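Local coordinates for sugar phosphate isomerase/epimerase (Parabacteroides distasonis, PDB 3L23), which binds a magnesium ion in a xylose isomerase-like TIM barrel and probably acts as an isomerase or epimerase on sugar phosphates, at residues D30-A33 with N34-V38; G58-M61 with M62-K65; K140-C143 with D144-Q148; K204-P208 with S209-F213. All coordinates share one frame; numbering follows the deposited sequence. Where two conformers were deposited one is given.

Contact 1. Residues D30-A33 with N34-V38; sequences DVAA and NLRKV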
# COMPACT_ATOMS: atom_id res chain seq x y z
N ASP A 30 -18.01 18.45 4.36
CA ASP A 30 -17.87 18.22 5.79
C ASP A 30 -17.10 16.92 5.94
O ASP A 30 -17.68 15.85 5.80
CB ASP A 30 -19.30 18.13 6.38
CG ASP A 30 -19.35 17.77 7.86
OD1 ASP A 30 -18.35 17.41 8.48
OD2 ASP A 30 -20.47 17.82 8.40
N VAL A 31 -15.80 17.01 6.22
CA VAL A 31 -14.96 15.83 6.35
C VAL A 31 -15.43 14.87 7.45
O VAL A 31 -15.40 13.65 7.26
CB VAL A 31 -13.49 16.21 6.59
CG1 VAL A 31 -12.63 14.98 6.61
CG2 VAL A 31 -13.03 17.15 5.50
N ALA A 32 -15.90 15.40 8.57
CA ALA A 32 -16.43 14.56 9.64
C ALA A 32 -17.62 13.74 9.16
O ALA A 32 -17.66 12.51 9.41
CB ALA A 32 -16.81 15.39 10.87
N ALA A 33 -18.55 14.38 8.45
CA ALA A 33 -19.70 13.66 7.87
C ALA A 33 -19.27 12.65 6.82
O ALA A 33 -19.85 11.53 6.72
CB ALA A 33 -20.73 14.62 7.28
N ASN A 34 -18.26 13.00 6.01
CA ASN A 34 -17.74 12.06 5.02
C ASN A 34 -17.13 10.82 5.66
O ASN A 34 -17.29 9.72 5.15
CB ASN A 34 -16.73 12.72 4.07
CG ASN A 34 -17.36 13.84 3.27
OD1 ASN A 34 -18.58 13.94 3.18
ND2 ASN A 34 -16.54 14.76 2.76
N LEU A 35 -16.44 11.00 6.78
CA LEU A 35 -15.85 9.87 7.51
C LEU A 35 -16.97 9.01 8.14
O LEU A 35 -16.88 7.77 8.15
CB LEU A 35 -14.83 10.34 8.54
CG LEU A 35 -13.50 10.81 7.95
CD1 LEU A 35 -12.72 11.75 8.94
CD2 LEU A 35 -12.67 9.60 7.53
N ARG A 36 -18.02 9.66 8.63
CA ARG A 36 -19.23 8.93 9.06
C ARG A 36 -19.84 8.10 7.94
O ARG A 36 -20.30 6.96 8.18
CB ARG A 36 -20.27 9.87 9.66
CG ARG A 36 -19.84 10.46 11.00
CD ARG A 36 -20.99 11.09 11.75
NE ARG A 36 -21.64 12.22 11.07
CZ ARG A 36 -21.25 13.49 11.16
NH1 ARG A 36 -20.22 13.88 11.89
NH2 ARG A 36 -21.94 14.41 10.51
N LYS A 37 -19.85 8.65 6.73
CA LYS A 37 -20.35 7.90 5.55
C LYS A 37 -19.51 6.67 5.28
O LYS A 37 -20.02 5.62 4.91
CB LYS A 37 -20.46 8.80 4.30
CG LYS A 37 -21.10 8.10 3.04
CD LYS A 37 -21.65 9.10 1.95
CE LYS A 37 -22.40 8.34 0.78
NZ LYS A 37 -23.28 9.28 -0.10
N VAL A 38 -18.19 6.78 5.46
CA VAL A 38 -17.28 5.63 5.33
C VAL A 38 -17.68 4.51 6.31
O VAL A 38 -17.83 3.36 5.92
CB VAL A 38 -15.81 6.04 5.53
CG1 VAL A 38 -14.92 4.83 5.66
CG2 VAL A 38 -15.37 6.93 4.34
O HOH W 1 -19.84 16.50 2.77

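Contact 2. Residues G58-M61 with M62-K65; sequences GVPM and MDFK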
# COMPACT_ATOMS: atom_id res chain seq x y z
N GLY A 58 -3.89 17.60 3.89
CA GLY A 58 -4.00 18.98 4.32
C GLY A 58 -4.65 19.20 5.68
O GLY A 58 -4.65 20.33 6.19
N VAL A 59 -5.22 18.16 6.27
CA VAL A 59 -5.86 18.25 7.58
C VAL A 59 -4.81 17.93 8.62
O VAL A 59 -4.15 16.92 8.51
CB VAL A 59 -6.99 17.24 7.72
CG1 VAL A 59 -7.64 17.34 9.11
CG2 VAL A 59 -8.01 17.44 6.63
N PRO A 60 -4.63 18.79 9.65
CA PRO A 60 -3.65 18.43 10.68
C PRO A 60 -3.91 17.02 11.18
O PRO A 60 -5.06 16.66 11.45
CB PRO A 60 -3.88 19.48 11.75
CG PRO A 60 -4.31 20.67 11.00
CD PRO A 60 -5.24 20.11 9.93
N MSE A 61 -2.84 16.21 11.22
CA MSE A 61 -3.01 14.77 11.32
C MSE A 61 -3.78 14.31 12.57
O MSE A 61 -4.58 13.39 12.50
CB MSE A 61 -1.66 14.05 11.20
CG MSE A 61 -0.77 14.25 12.39
SE MSE A 61 0.95 13.43 12.13
CE MSE A 61 1.57 13.57 13.97
N MSE A 62 -3.54 14.95 13.71
CA MSE A 62 -4.24 14.55 14.92
C MSE A 62 -5.73 14.92 14.85
O MSE A 62 -6.56 14.24 15.44
CB MSE A 62 -3.55 15.12 16.15
CG MSE A 62 -2.07 14.69 16.29
SE MSE A 62 -1.76 12.79 16.28
CE MSE A 62 -2.64 12.38 17.89
N ASP A 63 -6.07 16.00 14.16
CA ASP A 63 -7.47 16.36 13.93
C ASP A 63 -8.19 15.35 13.02
O ASP A 63 -9.36 15.04 13.21
CB ASP A 63 -7.59 17.77 13.34
CG ASP A 63 -7.08 18.84 14.28
OD1 ASP A 63 -7.11 18.65 15.51
OD2 ASP A 63 -6.68 19.91 13.80
N PHE A 64 -7.50 14.88 11.98
CA PHE A 64 -8.01 13.83 11.13
C PHE A 64 -8.23 12.54 11.94
O PHE A 64 -9.29 11.92 11.86
CB PHE A 64 -7.05 13.55 9.96
CG PHE A 64 -7.58 12.56 8.96
CD1 PHE A 64 -7.44 11.19 9.16
CD2 PHE A 64 -8.22 12.97 7.81
CE1 PHE A 64 -7.91 10.28 8.25
CE2 PHE A 64 -8.69 12.06 6.88
CZ PHE A 64 -8.56 10.71 7.11
N LYS A 65 -7.25 12.17 12.73
CA LYS A 65 -7.36 11.00 13.60
C LYS A 65 -8.60 11.08 14.50
O LYS A 65 -9.35 10.12 14.57
CB LYS A 65 -6.10 10.85 14.44
CG LYS A 65 -6.08 9.60 15.33
CD LYS A 65 -4.77 9.58 16.14
CE LYS A 65 -4.61 8.30 16.98
NZ LYS A 65 -5.49 8.32 18.16

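Contact 3. Residues K140-C143 with D144-Q148; sequences KLVC and DIFNQ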
# COMPACT_ATOMS: atom_id res chain seq x y z
N LYS A 140 19.53 -4.28 -5.92
CA LYS A 140 20.28 -4.58 -4.70
C LYS A 140 20.31 -3.39 -3.76
O LYS A 140 19.97 -3.51 -2.59
CB LYS A 140 21.71 -4.99 -5.03
CG LYS A 140 21.86 -6.32 -5.69
CD LYS A 140 23.32 -6.60 -5.93
CE LYS A 140 23.57 -7.77 -6.83
NZ LYS A 140 25.03 -7.89 -7.08
N LEU A 141 20.75 -2.24 -4.28
CA LEU A 141 20.86 -1.02 -3.49
C LEU A 141 19.52 -0.59 -2.94
O LEU A 141 19.43 -0.20 -1.77
CB LEU A 141 21.50 0.12 -4.33
CG LEU A 141 21.74 1.44 -3.57
CD1 LEU A 141 22.70 1.25 -2.37
CD2 LEU A 141 22.28 2.49 -4.48
N VAL A 142 18.45 -0.73 -3.72
CA VAL A 142 17.13 -0.40 -3.22
C VAL A 142 16.79 -1.32 -2.03
O VAL A 142 16.29 -0.85 -0.96
CB VAL A 142 16.06 -0.48 -4.32
CG1 VAL A 142 14.68 -0.58 -3.68
CG2 VAL A 142 16.18 0.71 -5.30
N CYS A 143 17.07 -2.60 -2.16
CA CYS A 143 16.83 -3.52 -1.05
C CYS A 143 17.60 -3.15 0.24
O CYS A 143 17.05 -3.19 1.33
CB CYS A 143 17.16 -4.95 -1.43
SG CYS A 143 16.06 -5.60 -2.69
N ASP A 144 18.87 -2.78 0.10
CA ASP A 144 19.65 -2.37 1.24
C ASP A 144 19.04 -1.14 1.91
O ASP A 144 19.04 -1.02 3.13
CB ASP A 144 21.07 -2.03 0.79
CG ASP A 144 21.85 -3.23 0.32
OD1 ASP A 144 21.52 -4.35 0.77
OD2 ASP A 144 22.84 -3.04 -0.42
N ILE A 145 18.53 -0.21 1.09
CA ILE A 145 17.92 1.01 1.59
C ILE A 145 16.62 0.64 2.34
O ILE A 145 16.35 1.19 3.42
CB ILE A 145 17.73 2.08 0.43
CG1 ILE A 145 19.10 2.65 0.06
CG2 ILE A 145 16.72 3.18 0.79
CD1 ILE A 145 19.16 3.40 -1.31
N PHE A 146 15.83 -0.28 1.81
CA PHE A 146 14.61 -0.72 2.50
C PHE A 146 14.95 -1.34 3.87
O PHE A 146 14.26 -1.10 4.88
CB PHE A 146 13.84 -1.73 1.66
CG PHE A 146 13.15 -1.17 0.40
CD1 PHE A 146 13.07 0.19 0.12
CD2 PHE A 146 12.51 -2.05 -0.46
CE1 PHE A 146 12.42 0.65 -1.04
CE2 PHE A 146 11.84 -1.59 -1.60
CZ PHE A 146 11.79 -0.25 -1.88
N ASN A 147 16.00 -2.17 3.89
CA ASN A 147 16.42 -2.81 5.15
C ASN A 147 16.80 -1.74 6.17
O ASN A 147 16.42 -1.81 7.33
CB ASN A 147 17.62 -3.75 4.95
CG ASN A 147 17.26 -5.07 4.30
OD1 ASN A 147 16.11 -5.52 4.37
ND2 ASN A 147 18.24 -5.71 3.70
N GLN A 148 17.55 -0.72 5.74
CA GLN A 148 17.98 0.34 6.66
C GLN A 148 16.78 1.20 7.07
O GLN A 148 16.72 1.65 8.22
CB GLN A 148 19.06 1.22 6.06
CG GLN A 148 19.61 2.17 7.12
CD GLN A 148 20.75 3.06 6.63
OE1 GLN A 148 21.09 3.07 5.44
NE2 GLN A 148 21.30 3.84 7.55

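Contact 4. Residues K204-P208 with S209-F213; sequences KDTDP and SKVYF. With EDO (1,2-ethanediol), chain G.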
# COMPACT_ATOMS: atom_id res chain seq x y z
N LYS A 204 14.05 -11.74 -2.33
CA LYS A 204 15.32 -12.43 -2.02
C LYS A 204 16.28 -11.62 -1.15
O LYS A 204 16.98 -12.19 -0.27
CB LYS A 204 16.04 -12.79 -3.33
CG LYS A 204 17.30 -13.58 -3.13
CD LYS A 204 17.86 -14.12 -4.42
CE LYS A 204 18.35 -13.07 -5.36
NZ LYS A 204 19.60 -13.64 -5.99
N ASP A 205 16.37 -10.33 -1.42
CA ASP A 205 17.44 -9.49 -0.89
C ASP A 205 17.01 -8.48 0.16
O ASP A 205 17.82 -7.64 0.55
CB ASP A 205 18.13 -8.78 -2.04
CG ASP A 205 18.95 -9.72 -2.90
OD1 ASP A 205 19.50 -10.70 -2.36
OD2 ASP A 205 19.07 -9.48 -4.11
N THR A 206 15.78 -8.58 0.63
CA THR A 206 15.33 -7.83 1.81
C THR A 206 15.27 -8.83 2.96
O THR A 206 15.06 -10.02 2.75
CB THR A 206 14.00 -7.15 1.63
OG1 THR A 206 13.00 -8.09 1.21
CG2 THR A 206 14.13 -6.02 0.62
N ASP A 207 15.57 -8.36 4.15
CA ASP A 207 15.68 -9.18 5.38
C ASP A 207 14.26 -9.42 5.87
O ASP A 207 13.56 -8.46 6.20
CB ASP A 207 16.51 -8.39 6.39
CG ASP A 207 16.74 -9.13 7.69
OD1 ASP A 207 15.88 -9.95 8.08
OD2 ASP A 207 17.79 -8.84 8.33
N PRO A 208 13.82 -10.69 5.98
CA PRO A 208 12.44 -10.93 6.43
C PRO A 208 12.10 -10.45 7.83
O PRO A 208 10.91 -10.29 8.14
CB PRO A 208 12.30 -12.45 6.39
CG PRO A 208 13.39 -12.93 5.55
CD PRO A 208 14.52 -11.96 5.71
N SER A 209 13.10 -10.20 8.65
CA SER A 209 12.88 -9.71 10.00
C SER A 209 12.71 -8.19 9.99
O SER A 209 12.42 -7.60 11.02
CB SER A 209 14.05 -10.08 10.92
OG SER A 209 15.21 -9.29 10.64
N LYS A 210 12.94 -7.58 8.83
CA LYS A 210 12.88 -6.11 8.70
C LYS A 210 11.84 -5.55 7.70
O LYS A 210 11.29 -4.46 7.94
CB LYS A 210 14.23 -5.60 8.26
CG LYS A 210 15.33 -5.93 9.21
CD LYS A 210 16.67 -5.36 8.74
CE LYS A 210 17.81 -5.86 9.61
NZ LYS A 210 18.19 -4.97 10.64
N VAL A 211 11.62 -6.27 6.59
CA VAL A 211 10.78 -5.81 5.46
C VAL A 211 9.68 -6.82 5.21
O VAL A 211 9.95 -8.02 5.18
CB VAL A 211 11.63 -5.67 4.20
CG1 VAL A 211 10.80 -5.44 2.92
CG2 VAL A 211 12.74 -4.59 4.40
N TYR A 212 8.46 -6.32 5.03
CA TYR A 212 7.32 -7.18 4.67
C TYR A 212 6.64 -6.51 3.49
O TYR A 212 6.91 -5.35 3.14
CB TYR A 212 6.32 -7.35 5.84
CG TYR A 212 5.67 -6.05 6.22
CD1 TYR A 212 6.30 -5.17 7.11
CD2 TYR A 212 4.43 -5.67 5.71
CE1 TYR A 212 5.71 -3.94 7.43
CE2 TYR A 212 3.86 -4.45 5.99
CZ TYR A 212 4.50 -3.59 6.86
OH TYR A 212 3.93 -2.36 7.13
N PHE A 213 5.73 -7.25 2.90
CA PHE A 213 5.05 -6.84 1.70
C PHE A 213 3.53 -6.73 1.87
O PHE A 213 2.88 -7.57 2.54
CB PHE A 213 5.41 -7.81 0.54
CG PHE A 213 6.87 -7.72 0.15
CD1 PHE A 213 7.83 -8.38 0.83
CD2 PHE A 213 7.27 -6.87 -0.87
CE1 PHE A 213 9.18 -8.22 0.52
CE2 PHE A 213 8.62 -6.70 -1.20
CZ PHE A 213 9.56 -7.36 -0.52
C1 EDO G . 20.36 -2.73 7.87
O1 EDO G . 20.65 -3.01 9.24
C2 EDO G . 20.63 -3.98 7.06
O2 EDO G . 19.90 -5.09 7.59
O HOH W 2 8.82 -10.44 6.09

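Contact 1. Residues D30-A33 with N34-V38
N34 sits one turn above D30 at the start of helix 31-40, its backbone N donating to D30 O at 2.9 Å in the first of four successive i-to-i+4 bonds. L35, R36 and K37 follow with equivalent bonds to the carbonyl oxygens of V31, A32 and A33. The amide of A33 has no carbonyl one turn back within the helix to receive it; instead D30, the N-cap residue, supplies its side chain. A33 N reaches D30 OD1 over 3.0 Å, nearly straight at 167° but from above the carboxylate plane. Both ends of the N34 amide are also provided for. One water bridges the turn, accepting from D30 N at 3.1 Å and donating to N34 OD1 at 2.9 Å, while N34 ND2 donates to the backbone oxygens of K28 and L26. R36 bends at chi3 (-62°), which brings its guanidinium back along the helix, with A33 CA 3.5 Å above one face, toward the rim. From there R36 NH2 remains 4.3 Å from D30 OD2, a distance at which the two charges may attract but form no salt bridge. V31 and L35 run side by side, CG1 of the first 4.0 Å from CD1 of the second. In the beta-alpha-beta unit of strand 16-18, helix 31-40 and strand 45-52, A32 and L35 pack on M67 of helix 61-70, and N34 and K37 on F286 of helix 285-298.

Contact 2. Residues G58-M61 with M62-K65
V59 and F64 meet at about a right angle, V59 CG1 lying 3.9 Å from F64 CB. V59 CB comes to the edge of the phenyl ring, near its plane, so the valine flanks the ring without covering a face. With CG anti to the backbone N (chi1 -175°), the F64 ring is carried away from this turn toward I19, Y27 and I56. P60 and D63 cross obliquely on the exposed side, where D63 OD2 approaches P60 CB to 3.5 Å. This is the entry to helix 61-70 from the short strand 59-60, itself paired antiparallel with strand 55-56, which in turn pairs with barrel strand 45-52. P60 occupies the N-cap position, and its carbonyl opens the helical bonding: F64 N donates to P60 O at 3.1 Å, nearly along the C=O axis. K65 N continues with a bond of 2.9 Å to M61 O. The two selenomethionines, M61 and M62, lie alongside each other, pointing the same way, M61 CE 4.1 Å from M62 SE. M61 is extended beyond CG and packs on I56, whereas M62 bends at chi2 and chi3 and rests on L120. K65 turns its NZ to a salt bridge with E69, one helical turn further on.

Contact 3. Residues K140-C143 with D144-Q148
F146 packs back along helix 136-155 against V142, four residues earlier. Its CB touches C143 O at 3.5 Å. The next atom, CG, is 3.4 Å from V142 O, the same oxygen that accepts the backbone N of F146 at 2.9 Å. CD1 still lies nearest V142 O, at 3.6 Å; only at the outer atoms does the methyl take over, CE1 and CE2 each 3.7 Å from V142 CG1 and CZ 3.4 Å from it. With chi2 at -8° the ring presents its face to that methyl group, which stands 22° off the ring normal in a CH-pi contact. The helix joins strands 124-127 and 162-165 in a beta-alpha-beta unit of the TIM barrel, and the ring points inward, stacking with F162, meeting Y164 and touching V211. An alanine in place of F146 is likely to open a gap between helix and strands, leaving V142 CG1 and the ring of F162 without their aromatic partner. On an adjoining side, L141 CG and I145 CD1 pack 4.0 Å apart, and I145 touches M107 of helix 103-119. N147 OD1 accepts from the backbone N of D207.

Contact 4. Residues K204-P208 with S209-F213
D207 and S209 are brought together by complementary torsions: the carboxylate of D207 stands anti to its own backbone N (chi1 -179°), and the hydroxyl of S209 sits between the N and the carbonyl carbon (chi1 73°). D207 OD1 accepts twice, from S209 N at 2.8 Å and from S209 OG at 2.7 Å, both on one face of the carboxylate. The first bond makes an Asx turn. The backbone oxygen of D207 is doubly held, by K210 N at 2.8 Å in a beta turn and by V211 N at 3.0 Å, the latter nearly in line with the carbonyl. Without this carboxylate, as with an alanine here, the amide and hydroxyl of S209 would probably lose their shared acceptor and the hydroxyl be left to turn. T206 CB packs on V211 CB at 3.8 Å, and T206 OG1, bonded to M202 O and R237 NH2, faces the edge of the F213 ring. K210 runs past the carboxylate, its CE 3.2 Å from D207 OD2, to a salt bridge with D151. Four donors on two oxygens of one aspartate thus fix the turn into strand 211-216, which carries the magnesium ligand D216; the nearby lysine charge may further stabilise the carboxylate.

Contact 1 is largely a surface contact, whereas the other three are partly buried. Contacts 1 and 2 are neighbours, L35 reaching F64 with CD2 and CZ 4.3 Å apart where helices 31-40 and 61-70 pack. Contacts 3 and 4 lie across the chain's centre from contact 1 and touch each other directly through N147 and D207, which tie helix to turn. Contacts 1 and 2 both begin helices, but a carboxylate caps one and a proline precedes the other. Mid-helix contact 3 relies on apolar and aromatic packing toward the barrel strands, while contact 4 combines a polar turn with buried packing nearer the magnesium site.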